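Local coordinates for cadherin-23 (Mus musculus, PDB 5UZ8), which belongs to the cadherin family of calcium-dependent adhesion proteins and functions in hearing and mechanotransduction, its extracellular repeats joined by calcium-binding linkers, at the calcium ion site and the glutathione site. Sequence-based numbering; all coordinates share one arbitrary frame.

Site 1: the calcium ion site. Residues 21, 75-77, 108-112, 144-145. With CA (calcium ion), chain B; CA (calcium ion), chain C.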
ATOM      1  N   GLU A  21     -27.275 -14.028   1.161  1.00 15.54           N
ATOM      2  CA  GLU A  21     -26.266 -14.962   0.678  1.00 14.86           C
ATOM      3  C   GLU A  21     -25.591 -15.662   1.858  1.00 15.23           C
ATOM      4  O   GLU A  21     -25.475 -15.099   2.941  1.00 15.38           O
ATOM      5  CB  GLU A  21     -25.240 -14.286  -0.219  1.00 14.36           C
ATOM      6  CG  GLU A  21     -24.346 -13.299   0.491  1.00 14.66           C
ATOM      7  CD  GLU A  21     -23.145 -12.883  -0.334  1.00 14.44           C
ATOM      8  OE1 GLU A  21     -22.731 -11.695  -0.225  1.00 14.67           O
ATOM      9  OE2 GLU A  21     -22.611 -13.743  -1.062  1.00 14.10           O
ATOM     10  N   ASP A  75     -24.254 -17.705  -3.319  1.00 15.51           N
ATOM     11  CA  ASP A  75     -23.240 -16.668  -3.295  1.00 15.63           C
ATOM     12  C   ASP A  75     -23.738 -15.481  -4.143  1.00 15.56           C
ATOM     13  O   ASP A  75     -23.916 -15.610  -5.351  1.00 16.12           O
ATOM     14  CB  ASP A  75     -21.963 -17.247  -3.906  1.00 16.47           C
ATOM     15  CG  ASP A  75     -20.787 -16.259  -3.902  1.00 17.53           C
ATOM     16  OD1 ASP A  75     -20.899 -15.125  -3.384  1.00 16.82           O
ATOM     17  OD2 ASP A  75     -19.738 -16.627  -4.444  1.00 18.36           O
ATOM     18  N   TYR A  76     -23.930 -14.322  -3.512  1.00 15.22           N
ATOM     19  CA  TYR A  76     -24.378 -13.125  -4.211  1.00 15.19           C
ATOM     20  C   TYR A  76     -23.408 -12.768  -5.326  1.00 16.43           C
ATOM     21  O   TYR A  76     -23.816 -12.266  -6.349  1.00 17.17           O
ATOM     22  CB  TYR A  76     -24.524 -11.924  -3.252  1.00 15.02           C
ATOM     23  CG  TYR A  76     -25.066 -10.699  -3.937  1.00 15.42           C
ATOM     24  CD1 TYR A  76     -26.460 -10.528  -4.136  1.00 15.32           C
ATOM     25  CD2 TYR A  76     -24.214  -9.718  -4.426  1.00 16.31           C
ATOM     26  CE1 TYR A  76     -26.947  -9.413  -4.771  1.00 16.04           C
ATOM     27  CE2 TYR A  76     -24.712  -8.602  -5.048  1.00 16.89           C
ATOM     28  CZ  TYR A  76     -26.060  -8.464  -5.231  1.00 16.90           C
ATOM     29  OH  TYR A  76     -26.530  -7.354  -5.863  1.00 18.06           O
ATOM     30  N   GLU A  77     -22.124 -13.037  -5.122  1.00 16.43           N
ATOM     31  CA  GLU A  77     -21.153 -12.745  -6.153  1.00 17.89           C
ATOM     32  C   GLU A  77     -21.305 -13.631  -7.410  1.00 18.99           C
ATOM     33  O   GLU A  77     -20.712 -13.305  -8.426  1.00 20.10           O
ATOM     34  CB  GLU A  77     -19.725 -12.763  -5.592  1.00 18.30           C
ATOM     35  CG  GLU A  77     -19.364 -11.527  -4.783  1.00 18.28           C
ATOM     36  CD  GLU A  77     -20.169 -11.321  -3.495  1.00 17.36           C
ATOM     37  OE1 GLU A  77     -20.798 -10.268  -3.419  1.00 16.83           O
ATOM     38  OE2 GLU A  77     -20.157 -12.155  -2.544  1.00 16.35           O
ATOM     39  N   ASP A 108     -26.739  -9.145  -0.762  1.00 14.44           N
ATOM     40  CA  ASP A 108     -25.290  -9.110  -0.577  1.00 14.51           C
ATOM     41  C   ASP A 108     -24.968  -8.942   0.906  1.00 14.49           C
ATOM     42  O   ASP A 108     -25.560  -8.089   1.595  1.00 14.83           O
ATOM     43  CB  ASP A 108     -24.750  -7.908  -1.370  1.00 15.32           C
ATOM     44  CG  ASP A 108     -23.236  -7.750  -1.328  1.00 15.95           C
ATOM     45  OD1 ASP A 108     -22.489  -8.767  -1.331  1.00 15.43           O
ATOM     46  OD2 ASP A 108     -22.795  -6.566  -1.382  1.00 16.63           O
ATOM     47  N   ILE A 109     -23.998  -9.703   1.378  1.00 14.41           N
ATOM     48  CA  ILE A 109     -23.346  -9.445   2.676  1.00 14.87           C
ATOM     49  C   ILE A 109     -21.879  -9.085   2.436  1.00 15.11           C
ATOM     50  O   ILE A 109     -21.325  -9.355   1.369  1.00 14.95           O
ATOM     51  CB  ILE A 109     -23.470 -10.640   3.675  1.00 14.82           C
ATOM     52  CG1 ILE A 109     -22.518 -11.774   3.314  1.00 14.58           C
ATOM     53  CG2 ILE A 109     -24.915 -11.120   3.784  1.00 14.40           C
ATOM     54  CD1 ILE A 109     -22.605 -13.010   4.205  1.00 14.73           C
ATOM     55  N   ASN A 110     -21.251  -8.473   3.424  1.00 15.48           N
ATOM     56  CA  ASN A 110     -19.895  -8.020   3.287  1.00 16.39           C
ATOM     57  C   ASN A 110     -18.924  -9.152   3.601  1.00 16.53           C
ATOM     58  O   ASN A 110     -18.260  -9.156   4.650  1.00 17.17           O
ATOM     59  CB  ASN A 110     -19.628  -6.790   4.160  1.00 17.41           C
ATOM     60  CG  ASN A 110     -18.290  -6.149   3.850  1.00 18.25           C
ATOM     61  OD1 ASN A 110     -17.779  -6.307   2.753  1.00 17.80           O
ATOM     62  ND2 ASN A 110     -17.727  -5.427   4.800  1.00 19.02           N
ATOM     63  N   ASP A 111     -18.825 -10.089   2.656  1.00 14.16           N
ATOM     64  CA  ASP A 111     -17.993 -11.285   2.827  1.00 15.44           C
ATOM     65  C   ASP A 111     -16.697 -11.294   1.996  1.00 15.17           C
ATOM     66  O   ASP A 111     -15.986 -12.308   1.985  1.00 16.42           O
ATOM     67  CB  ASP A 111     -18.817 -12.580   2.637  1.00 16.29           C
ATOM     68  CG  ASP A 111     -19.474 -12.714   1.258  1.00 15.96           C
ATOM     69  OD1 ASP A 111     -19.635 -11.724   0.503  1.00 15.80           O
ATOM     70  OD2 ASP A 111     -19.942 -13.840   0.950  1.00 16.64           O
ATOM     71  N   ASN A 112     -16.378 -10.193   1.332  1.00 14.04           N
ATOM     72  CA  ASN A 112     -15.110 -10.073   0.621  1.00 14.53           C
ATOM     73  C   ASN A 112     -14.295  -8.893   1.161  1.00 14.44           C
ATOM     74  O   ASN A 112     -14.830  -7.793   1.346  1.00 13.87           O
ATOM     75  CB  ASN A 112     -15.326  -9.916  -0.879  1.00 13.68           C
ATOM     76  CG  ASN A 112     -15.848 -11.201  -1.511  1.00 14.53           C
ATOM     77  OD1 ASN A 112     -15.056 -12.068  -1.890  1.00 15.06           O
ATOM     78  ND2 ASN A 112     -17.176 -11.361  -1.534  1.00 14.24           N
ATOM     79  N   ASP A 144     -17.644  -7.354  -3.383  1.00 13.39           N
ATOM     80  CA  ASP A 144     -19.021  -7.117  -2.962  1.00 13.83           C
ATOM     81  C   ASP A 144     -19.663  -6.006  -3.811  1.00 13.93           C
ATOM     82  O   ASP A 144     -19.125  -5.630  -4.866  1.00 14.54           O
ATOM     83  CB  ASP A 144     -19.057  -6.798  -1.461  1.00 13.19           C
ATOM     84  CG  ASP A 144     -18.539  -7.950  -0.619  1.00 13.59           C
ATOM     85  OD1 ASP A 144     -18.990  -9.091  -0.827  1.00 13.90           O
ATOM     86  OD2 ASP A 144     -17.641  -7.721   0.213  1.00 13.43           O
ATOM     87  N   SER A 145     -20.803  -5.522  -3.359  1.00 14.49           N
ATOM     88  CA  SER A 145     -21.570  -4.503  -4.036  1.00 14.96           C
ATOM     89  C   SER A 145     -21.901  -3.336  -3.098  1.00 14.77           C
ATOM     90  O   SER A 145     -21.871  -3.452  -1.874  1.00 14.63           O
ATOM     91  CB  SER A 145     -22.830  -5.115  -4.628  1.00 15.83           C
ATOM     92  OG  SER A 145     -22.436  -6.068  -5.650  1.00 17.30           O
TER
HETATM   93 CA    CA B2609     -20.948 -10.324  -0.882  1.00 14.33          CA
HETATM   94 CA    CA C2610     -20.248 -14.101  -1.370  1.00 18.18          CA
HETATM   95  O   HOH W   1     -17.927 -14.235  -1.770  1.00 17.11           O
HETATM   96  O   HOH W   2     -20.072 -16.489  -0.834  1.00 17.44           O

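Site 2: the glutathione site. Residues 127, 178, 180-181, 218-219, 250. With GSH (glutathione), chain D; CA (calcium ion), chain E.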
ATOM      1  N   GLU A 127      15.828  12.859  -3.266  1.00 14.84           N
ATOM      2  CA  GLU A 127      15.596  13.569  -2.019  1.00 14.96           C
ATOM      3  C   GLU A 127      15.117  15.001  -2.188  1.00 15.74           C
ATOM      4  O   GLU A 127      14.502  15.555  -1.257  1.00 16.28           O
ATOM      5  CB  GLU A 127      16.845  13.502  -1.112  1.00 15.01           C
ATOM      6  CG  GLU A 127      18.092  14.178  -1.662  1.00 15.17           C
ATOM      7  CD  GLU A 127      19.215  14.211  -0.648  1.00 15.37           C
ATOM      8  OE1 GLU A 127      18.926  14.522   0.531  1.00 15.54           O
ATOM      9  OE2 GLU A 127      20.375  13.853  -0.991  1.00 14.80           O
ATOM     10  N   ASP A 178      15.100  14.029   3.009  1.00 16.21           N
ATOM     11  CA  ASP A 178      16.536  14.207   3.186  1.00 16.32           C
ATOM     12  C   ASP A 178      17.146  12.840   3.281  1.00 16.09           C
ATOM     13  O   ASP A 178      17.034  12.155   4.315  1.00 16.19           O
ATOM     14  CB  ASP A 178      16.807  15.056   4.431  1.00 16.69           C
ATOM     15  CG  ASP A 178      18.290  15.324   4.665  1.00 16.69           C
ATOM     16  OD1 ASP A 178      19.137  14.879   3.839  1.00 15.80           O
ATOM     17  OD2 ASP A 178      18.604  15.972   5.691  1.00 16.95           O
ATOM     18  N   GLU A 180      20.087  12.005   3.824  1.00 15.27           N
ATOM     19  CA  GLU A 180      21.046  11.945   4.888  1.00 15.86           C
ATOM     20  C   GLU A 180      20.403  11.682   6.283  1.00 16.93           C
ATOM     21  O   GLU A 180      21.078  11.195   7.194  1.00 17.47           O
ATOM     22  CB  GLU A 180      21.847  13.243   4.919  1.00 15.84           C
ATOM     23  CG  GLU A 180      22.946  13.352   3.871  1.00 15.18           C
ATOM     24  CD  GLU A 180      22.455  13.555   2.457  1.00 14.43           C
ATOM     25  OE1 GLU A 180      22.887  12.782   1.568  1.00 15.37           O
ATOM     26  OE2 GLU A 180      21.646  14.459   2.200  1.00 14.23           O
ATOM     27  N   LYS A 181      19.141  12.069   6.448  1.00 17.06           N
ATOM     28  CA  LYS A 181      18.354  11.823   7.671  0.50 17.88           C
ATOM     29  C   LYS A 181      17.786  10.396   7.619  1.00 17.64           C
ATOM     30  O   LYS A 181      17.913   9.622   8.546  1.00 17.89           O
ATOM     31  CB  LYS A 181      17.177  12.818   7.789  0.50 18.46           C
ATOM     32  CG  LYS A 181      17.499  14.225   8.302  0.50 19.43           C
ATOM     33  CD  LYS A 181      16.220  15.053   8.481  0.50 19.93           C
ATOM     34  CE  LYS A 181      16.471  16.560   8.623  0.50 20.40           C
ATOM     35  NZ  LYS A 181      16.827  17.193   7.332  0.50 19.15           N
ATOM     36  N   ASP A 218      23.930  17.462  -2.067  1.00 15.74           N
ATOM     37  CA  ASP A 218      23.513  18.693  -1.390  1.00 16.09           C
ATOM     38  C   ASP A 218      24.322  18.988  -0.132  1.00 16.57           C
ATOM     39  O   ASP A 218      23.976  19.891   0.588  1.00 17.37           O
ATOM     40  CB  ASP A 218      22.016  18.715  -1.095  1.00 16.24           C
ATOM     41  CG  ASP A 218      21.506  17.481  -0.282  1.00 16.13           C
ATOM     42  OD1 ASP A 218      22.187  16.444  -0.112  1.00 15.49           O
ATOM     43  OD2 ASP A 218      20.327  17.568   0.170  1.00 16.21           O
ATOM     44  N   CYS A 219      25.396  18.250   0.097  1.00 16.40           N
ATOM     45  CA  CYS A 219      26.254  18.477   1.262  1.00 16.79           C
ATOM     46  C   CYS A 219      27.688  18.795   0.810  1.00 15.84           C
ATOM     47  O   CYS A 219      28.306  18.042   0.061  1.00 14.83           O
ATOM     48  CB  CYS A 219      26.209  17.292   2.192  1.00 17.86           C
ATOM     49  SG  CYS A 219      24.497  16.964   2.679  1.00 20.11           S
ATOM     50  N   GLN A 250      28.631  14.260   3.794  1.00 15.84           N
ATOM     51  CA  GLN A 250      27.515  13.412   4.208  1.00 16.30           C
ATOM     52  C   GLN A 250      26.779  12.697   3.062  1.00 16.07           C
ATOM     53  O   GLN A 250      25.956  11.839   3.311  1.00 16.28           O
ATOM     54  CB  GLN A 250      26.521  14.247   5.005  1.00 16.81           C
ATOM     55  CG  GLN A 250      27.111  14.844   6.300  1.00 17.77           C
ATOM     56  CD  GLN A 250      27.748  13.806   7.167  1.00 19.22           C
ATOM     57  OE1 GLN A 250      27.054  12.895   7.636  1.00 21.16           O
ATOM     58  NE2 GLN A 250      29.051  13.964   7.464  1.00 19.98           N
TER
HETATM   59  N1  GSH D2611      17.886  21.554   5.540  1.00 29.29           N
HETATM   60  CA1 GSH D2611      18.242  21.164   4.183  1.00 30.20           C
HETATM   61  C1  GSH D2611      17.125  20.327   3.607  1.00 30.75           C
HETATM   62  O11 GSH D2611      16.160  20.048   4.356  1.00 30.86           O
HETATM   63  O12 GSH D2611      17.237  19.927   2.422  1.00 30.49           O
HETATM   64  CB1 GSH D2611      19.565  20.374   4.153  1.00 27.76           C
HETATM   65  CG1 GSH D2611      19.467  19.047   4.903  1.00 25.81           C
HETATM   66  CD1 GSH D2611      20.660  18.168   4.609  1.00 24.01           C
HETATM   67  OE1 GSH D2611      20.807  17.633   3.514  1.00 22.16           O
HETATM   68  N2  GSH D2611      21.499  17.983   5.623  1.00 22.61           N
HETATM   69  CA2 GSH D2611      22.583  17.023   5.586  1.00 22.48           C
HETATM   70  C2  GSH D2611      22.489  16.048   6.724  1.00 22.48           C
HETATM   71  O2  GSH D2611      23.511  15.540   7.151  1.00 21.99           O
HETATM   72  CB2 GSH D2611      23.915  17.772   5.600  1.00 22.86           C
HETATM   73  SG2 GSH D2611      24.034  18.761   4.100  1.00 24.62           S
HETATM   74  N3  GSH D2611      21.259  15.741   7.157  1.00 22.97           N
HETATM   75  CA3 GSH D2611      20.999  14.757   8.190  1.00 23.53           C
HETATM   76  C3  GSH D2611      20.358  15.360   9.424  1.00 25.49           C
HETATM   77  O31 GSH D2611      20.193  14.596  10.402  1.00 26.32           O
HETATM   78  O32 GSH D2611      19.982  16.561   9.419  1.00 26.92           O
HETATM   79 CA    CA E2606      20.044  16.008   1.975  1.00 16.22          CA
HETATM   80  O   HOH W   3      17.911  17.217   2.046  1.00 16.02           O
HETATM   81  O   HOH W   4      24.423  13.022   7.778  1.00 20.92           O
HETATM   82  O   HOH W   5      19.242  20.127   0.586  1.00 32.86           O

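Site 1: the calcium ion site
Asp111 holds CG in the crowded position between its backbone N and carbonyl carbon (chi1 60°), and this sets its carboxylate across two calcium ions. OD1 binds the chain B ion, and OD2 reaches the chain C ion at 2.4 Å. Glu21 adopts the same crowded first torsion but runs extended beyond CG, so its two oxygens also divide between the metals, OE1 to chain B and OE2 to chain C. Glu77 instead bends at chi2 (64°): OE1 and OE2 both grip the chain B ion, while OE2, 2.3 Å from the chain C ion, is shared by the pair. Bridging carboxylates of Glu21, Glu77 and Asp111 thus span the chain B and chain C calcium ions, which lie 3.9 Å apart, and their negative charge probably offsets the repulsion between the metals.

The chain B ion is seven-coordinate, completed by Asp108 OD1, Asp144 OD1 and the backbone carbonyl O of Ile109. The chain C ion is near octahedral, with Asp75 OD1 and waters 1 and 2 in its shell. Second-shell N-H groups fix the carboxylates. Ile109 N uses the anti lone pair of Glu21 OE1 (2.9 Å), whereas Tyr76 N meets Glu21 OE2 from above the carboxylate plane. Asn112 secures Asp144 twice: its backbone N takes the syn lone pair of OD2, and its ND2 approaches OD1 from above the carboxylate plane at 3.0 Å in a nearly straight bond (172° at H). ND2 also joins water 1, linking both metal shells. An alanine here would lose the ND2 bonds to Asp144 OD1 and water 1, and would probably leave that carboxylate and that water less firmly placed.

One face of the Tyr76 ring lies against Asp108 CB. The ligands come from loops, including the Asp75-Tyr76-Glu77 segment and the DxNDN motif Asp108-Asn112 that follows strand 97-107, and they form the canonical calcium-binding linker between successive cadherin repeats.

Site 2: the glutathione site
Glu180 runs from glutathione to the calcium ion. Its CB lies 3.4 Å from C2, the cysteinyl carbonyl carbon of glutathione, and equally near the glycyl N3, so it packs on that peptide bond. CG follows more loosely, 4.0 Å from the carbonyl oxygen O2. The chain then bends at chi2 (72°), which turns CD toward the metal, and OE2 at the tip binds the calcium ion at 2.2 Å.

The ion is near octahedral in a cadherin linker whose DxNDN motif ends in Cys219 in place of the usual asparagine. Glu127 OE1, Asp178 OD1 and Asp218 OD2 supply further ligands, together with water 3. Glutathione adds OE1, the carbonyl oxygen of its gamma-glutamyl amide, 2.4 Å from the calcium ion. Its direct place in the shell suggests that this coordination position can be reached by a small molecule; the tripeptide may come from preparation of the protein.

Asp178 places CG anti to its backbone N (chi1 -178°), so that OD1 serves the metal while OD2 accepts two bonds on opposite sides. Glutathione N3 uses the syn lone pair of OD2 at 3.0 Å (145° at H), and Lys181 NZ uses the anti lone pair at 2.7 Å in a salt bridge. Lys181 reaches there by bending at chi4; on the way its CG lies 3.3 Å from C3 of the glycine carboxylate, and NZ forms a longer salt bridge with O32 of that group. The lysine charge would thus be shared by two carboxylates.

Cys219 SG, anti to its carbonyl carbon, meets glutathione SG2 tip to tip; this probably represents a mixed disulfide, though the modelled separation is imprecise. Protein hides 201 of the 461 Å² of the ligand surface. At the gamma-glutamyl end, waters 3 and 5 tie the alpha-carboxylate O12 to the metal shell. At the cysteinyl carbonyl, water 4 joins glutathione O2 to Gln250 OE1, lying 2.6 Å from the latter oxygen.

Site 1 and site 2 are about 50 Å apart, measured between the centres of their C-alpha atoms, and have no residue in common. They lie at successive linkers of the three-repeat chain, with the middle cadherin repeat between them: Asp144 of site 1 and Glu127, Asp178 and Glu180 of site 2 all belong to it. The same ligand pattern recurs, Asp218 matching Asp111, while Cys219 occupies the position of Asn112. The chain C ion of site 1 carries two waters, its site 2 equivalent one water and glutathione OE1, so the tripeptide takes a water's place. Calcium at both linkers probably stiffens the elongated chain.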